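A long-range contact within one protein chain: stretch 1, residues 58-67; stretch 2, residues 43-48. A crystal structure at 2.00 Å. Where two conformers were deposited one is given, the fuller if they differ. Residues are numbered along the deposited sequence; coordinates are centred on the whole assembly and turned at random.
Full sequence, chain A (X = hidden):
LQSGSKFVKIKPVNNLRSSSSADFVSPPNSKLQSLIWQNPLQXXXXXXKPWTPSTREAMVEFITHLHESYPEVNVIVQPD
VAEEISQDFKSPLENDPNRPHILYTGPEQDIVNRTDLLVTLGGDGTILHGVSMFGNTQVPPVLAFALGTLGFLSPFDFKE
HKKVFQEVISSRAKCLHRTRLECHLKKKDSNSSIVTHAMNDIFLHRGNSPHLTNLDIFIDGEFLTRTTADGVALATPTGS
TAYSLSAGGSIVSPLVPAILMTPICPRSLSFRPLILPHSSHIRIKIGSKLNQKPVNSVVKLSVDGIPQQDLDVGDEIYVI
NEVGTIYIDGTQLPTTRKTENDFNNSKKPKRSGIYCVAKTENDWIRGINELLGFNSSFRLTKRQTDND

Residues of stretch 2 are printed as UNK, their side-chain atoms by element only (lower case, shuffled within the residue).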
# COMPACT_ATOMS: atom_id res chain seq x y z
N ALA A 58 25.36 5.22 -32.64
CA ALA A 58 24.08 5.73 -33.13
C ALA A 58 24.18 7.21 -33.51
O ALA A 58 23.61 7.62 -34.52
CB ALA A 58 22.98 5.53 -32.10
N MET A 59 24.90 7.99 -32.71
CA MET A 59 25.08 9.42 -32.99
C MET A 59 25.79 9.63 -34.34
O MET A 59 25.33 10.41 -35.17
CB MET A 59 25.86 10.10 -31.87
CG MET A 59 26.06 11.59 -32.09
SD MET A 59 26.95 12.35 -30.75
CE MET A 59 25.54 12.90 -29.78
N VAL A 60 26.89 8.92 -34.54
CA VAL A 60 27.64 9.00 -35.80
C VAL A 60 26.76 8.59 -36.98
O VAL A 60 26.73 9.26 -38.01
CB VAL A 60 28.94 8.17 -35.71
CG1 VAL A 60 29.66 8.11 -37.07
CG2 VAL A 60 29.85 8.77 -34.66
N GLU A 61 26.01 7.49 -36.81
CA GLU A 61 25.12 6.99 -37.84
C GLU A 61 23.96 7.97 -38.13
O GLU A 61 23.55 8.14 -39.29
CB GLU A 61 24.59 5.61 -37.44
CG GLU A 61 23.76 4.89 -38.49
CD GLU A 61 23.20 3.56 -37.99
OE1 GLU A 61 23.74 2.99 -37.01
OE2 GLU A 61 22.20 3.07 -38.57
N PHE A 62 23.45 8.61 -37.09
CA PHE A 62 22.36 9.55 -37.27
C PHE A 62 22.82 10.81 -38.01
O PHE A 62 22.18 11.25 -38.95
CB PHE A 62 21.71 9.90 -35.93
CG PHE A 62 20.46 10.72 -36.07
CD1 PHE A 62 19.36 10.21 -36.74
CD2 PHE A 62 20.39 11.99 -35.51
CE1 PHE A 62 18.18 10.98 -36.87
CE2 PHE A 62 19.22 12.75 -35.63
CZ PHE A 62 18.12 12.24 -36.32
N ILE A 63 23.95 11.36 -37.57
CA ILE A 63 24.56 12.55 -38.16
C ILE A 63 24.95 12.32 -39.62
O ILE A 63 24.76 13.21 -40.47
CB ILE A 63 25.78 13.00 -37.33
CG1 ILE A 63 25.34 13.47 -35.94
CG2 ILE A 63 26.57 14.10 -38.07
CD1 ILE A 63 26.46 13.72 -34.96
N THR A 64 25.49 11.14 -39.91
CA THR A 64 25.80 10.71 -41.28
C THR A 64 24.54 10.75 -42.15
O THR A 64 24.54 11.35 -43.24
CB THR A 64 26.50 9.31 -41.30
OG1 THR A 64 27.76 9.41 -40.62
CG2 THR A 64 26.76 8.79 -42.73
N HIS A 65 23.45 10.17 -41.65
CA HIS A 65 22.16 10.23 -42.34
C HIS A 65 21.67 11.66 -42.60
O HIS A 65 21.21 11.96 -43.70
CB HIS A 65 21.10 9.43 -41.58
CG HIS A 65 19.72 9.59 -42.12
ND1 HIS A 65 19.36 9.17 -43.38
CD2 HIS A 65 18.60 10.13 -41.57
CE1 HIS A 65 18.08 9.44 -43.58
NE2 HIS A 65 17.60 10.02 -42.50
N LEU A 66 21.74 12.54 -41.60
CA LEU A 66 21.31 13.93 -41.77
C LEU A 66 22.15 14.63 -42.85
O LEU A 66 21.60 15.32 -43.72
CB LEU A 66 21.40 14.69 -40.44
CG LEU A 66 20.53 14.14 -39.30
CD1 LEU A 66 20.74 14.94 -38.03
CD2 LEU A 66 19.05 14.12 -39.71
N HIS A 67 23.46 14.43 -42.78
CA HIS A 67 24.38 15.06 -43.72
C HIS A 67 24.23 14.52 -45.13
O HIS A 67 24.43 15.25 -46.10
CB HIS A 67 25.82 14.90 -43.26
CG HIS A 67 26.18 15.79 -42.11
ND1 HIS A 67 27.35 15.64 -41.41
CD2 HIS A 67 25.53 16.83 -41.54
CE1 HIS A 67 27.42 16.56 -40.46
NE2 HIS A 67 26.32 17.29 -40.52
N UNK A 43 18.29 23.39 -37.39
CA UNK A 43 19.25 23.21 -36.30
C UNK A 43 18.87 22.05 -35.37
O UNK A 43 17.96 22.19 -34.53
n UNK A 43 19.74 26.89 -35.73
c UNK A 43 19.41 24.49 -35.49
c UNK A 43 19.85 25.70 -36.32
o UNK A 43 20.29 25.57 -37.48
N UNK A 44 19.55 20.93 -35.51
CA UNK A 44 19.24 19.74 -34.74
C UNK A 44 20.33 19.49 -33.69
O UNK A 44 21.47 19.18 -34.03
c UNK A 44 18.75 17.23 -34.85
c UNK A 44 19.07 18.51 -35.66
c UNK A 44 17.97 18.77 -36.70
N UNK A 45 19.96 19.65 -32.42
CA UNK A 45 20.85 19.34 -31.30
C UNK A 45 20.71 17.88 -30.86
O UNK A 45 19.61 17.40 -30.55
c UNK A 45 21.34 20.03 -28.85
c UNK A 45 23.41 19.55 -27.70
c UNK A 45 20.70 20.09 -27.62
c UNK A 45 21.40 19.88 -26.43
c UNK A 45 22.70 19.77 -28.88
o UNK A 45 23.46 19.40 -25.32
c UNK A 45 22.75 19.61 -26.48
c UNK A 45 20.57 20.29 -30.13
N UNK A 46 21.84 17.17 -30.83
CA UNK A 46 21.83 15.74 -30.53
C UNK A 46 22.65 15.46 -29.28
O UNK A 46 23.81 15.88 -29.17
c UNK A 46 22.38 14.87 -31.70
c UNK A 46 21.75 15.30 -33.03
c UNK A 46 22.12 13.38 -31.44
c UNK A 46 22.51 14.81 -34.23
N UNK A 47 22.02 14.76 -28.33
CA UNK A 47 22.69 14.35 -27.10
C UNK A 47 22.63 12.84 -26.97
O UNK A 47 21.73 12.20 -27.52
c UNK A 47 22.03 14.99 -25.85
c UNK A 47 21.87 16.47 -26.03
o UNK A 47 20.74 14.40 -25.64
N UNK A 48 23.58 12.27 -26.24
CA UNK A 48 23.61 10.82 -26.05
C UNK A 48 23.99 10.45 -24.63
O UNK A 48 24.61 11.23 -23.92
c UNK A 48 26.92 9.75 -27.82
c UNK A 48 24.57 10.15 -27.04
n UNK A 48 28.99 10.07 -26.38
c UNK A 48 28.38 10.21 -27.75
c UNK A 48 26.04 10.52 -26.85

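Position 43 carries four side-chain atoms: two carbons, the second bonded to one oxygen and one nitrogen. None of these atoms comes within contact distance of the helix. A carboxamide one methylene from the backbone identifies Asn-43, whose OD1 and ND2 are both hydrogen-bonded elsewhere in the structure.

Position 44 has three carbons, one bonded to CA and carrying the other two. This fork carries no oxygen, which excludes threonine. Its CA-to-CB bond points toward the helix, and a terminal carbon lies within reach of Leu-66. The residue is Val-44, with CG1 4.4 Å from Leu-66 CD1, a loose apolar contact.

Position 45 has eight side-chain atoms: one carbon leading to a six-carbon ring, with an oxygen on the ring carbon farthest from the backbone. The side chain is out of reach of the helix, as expected of a strand whose successive side chains alternate between faces. The ring and its oxygen form a phenol, hence Tyr-45.

Position 46 has four carbons, forked at the first, with one arm of a single carbon and another of two. The fork next to CA separates it from leucine, which branches one carbon later. The end of the long arm reaches Ile-63, Phe-62 and Leu-66, while the short arm faces Met-59. This is Ile-46: CD1 sits 3.6 Å from Ile-63 CG1, 3.8 Å from Phe-62 CD2 at the ring edge, and 4.2 Å from Leu-66 CD1; CG2 is 3.8 Å from Met-59 CE.

Position 47 has one carbon bearing an oxygen and a carbon. Its CA-to-CB bond points away from the helix, so its approach is through the backbone, with C of position 47 4.0 Å from Met-59 CE. The branched hydroxyl pattern is that of Thr-47.

Position 48 is an unbranched run of four carbons ending in nitrogen, and its carbons pack against Met-59. This is Lys-48, with CG 3.8 Å from Met-59 CE and NZ hydrogen-bonded elsewhere in the structure.

The helix and strand run nearly antiparallel, at 163°, with their axes 9.7 Å apart at closest approach. Alternate strand residues 44, 46 and 48 point toward the helix, which answers with Met-59, Phe-62 and Leu-66, spaced three and four apart; Ile-63 points sideways but brings its end in. No hydrogen bond crosses, so apolar packing dominates the 335 Å² buried. Its cost is visible at Ile-46 O, covered by Met-59 CE at 3.5 Å and without a polar partner in the model.

Stretch 2 43-48: NVYITK
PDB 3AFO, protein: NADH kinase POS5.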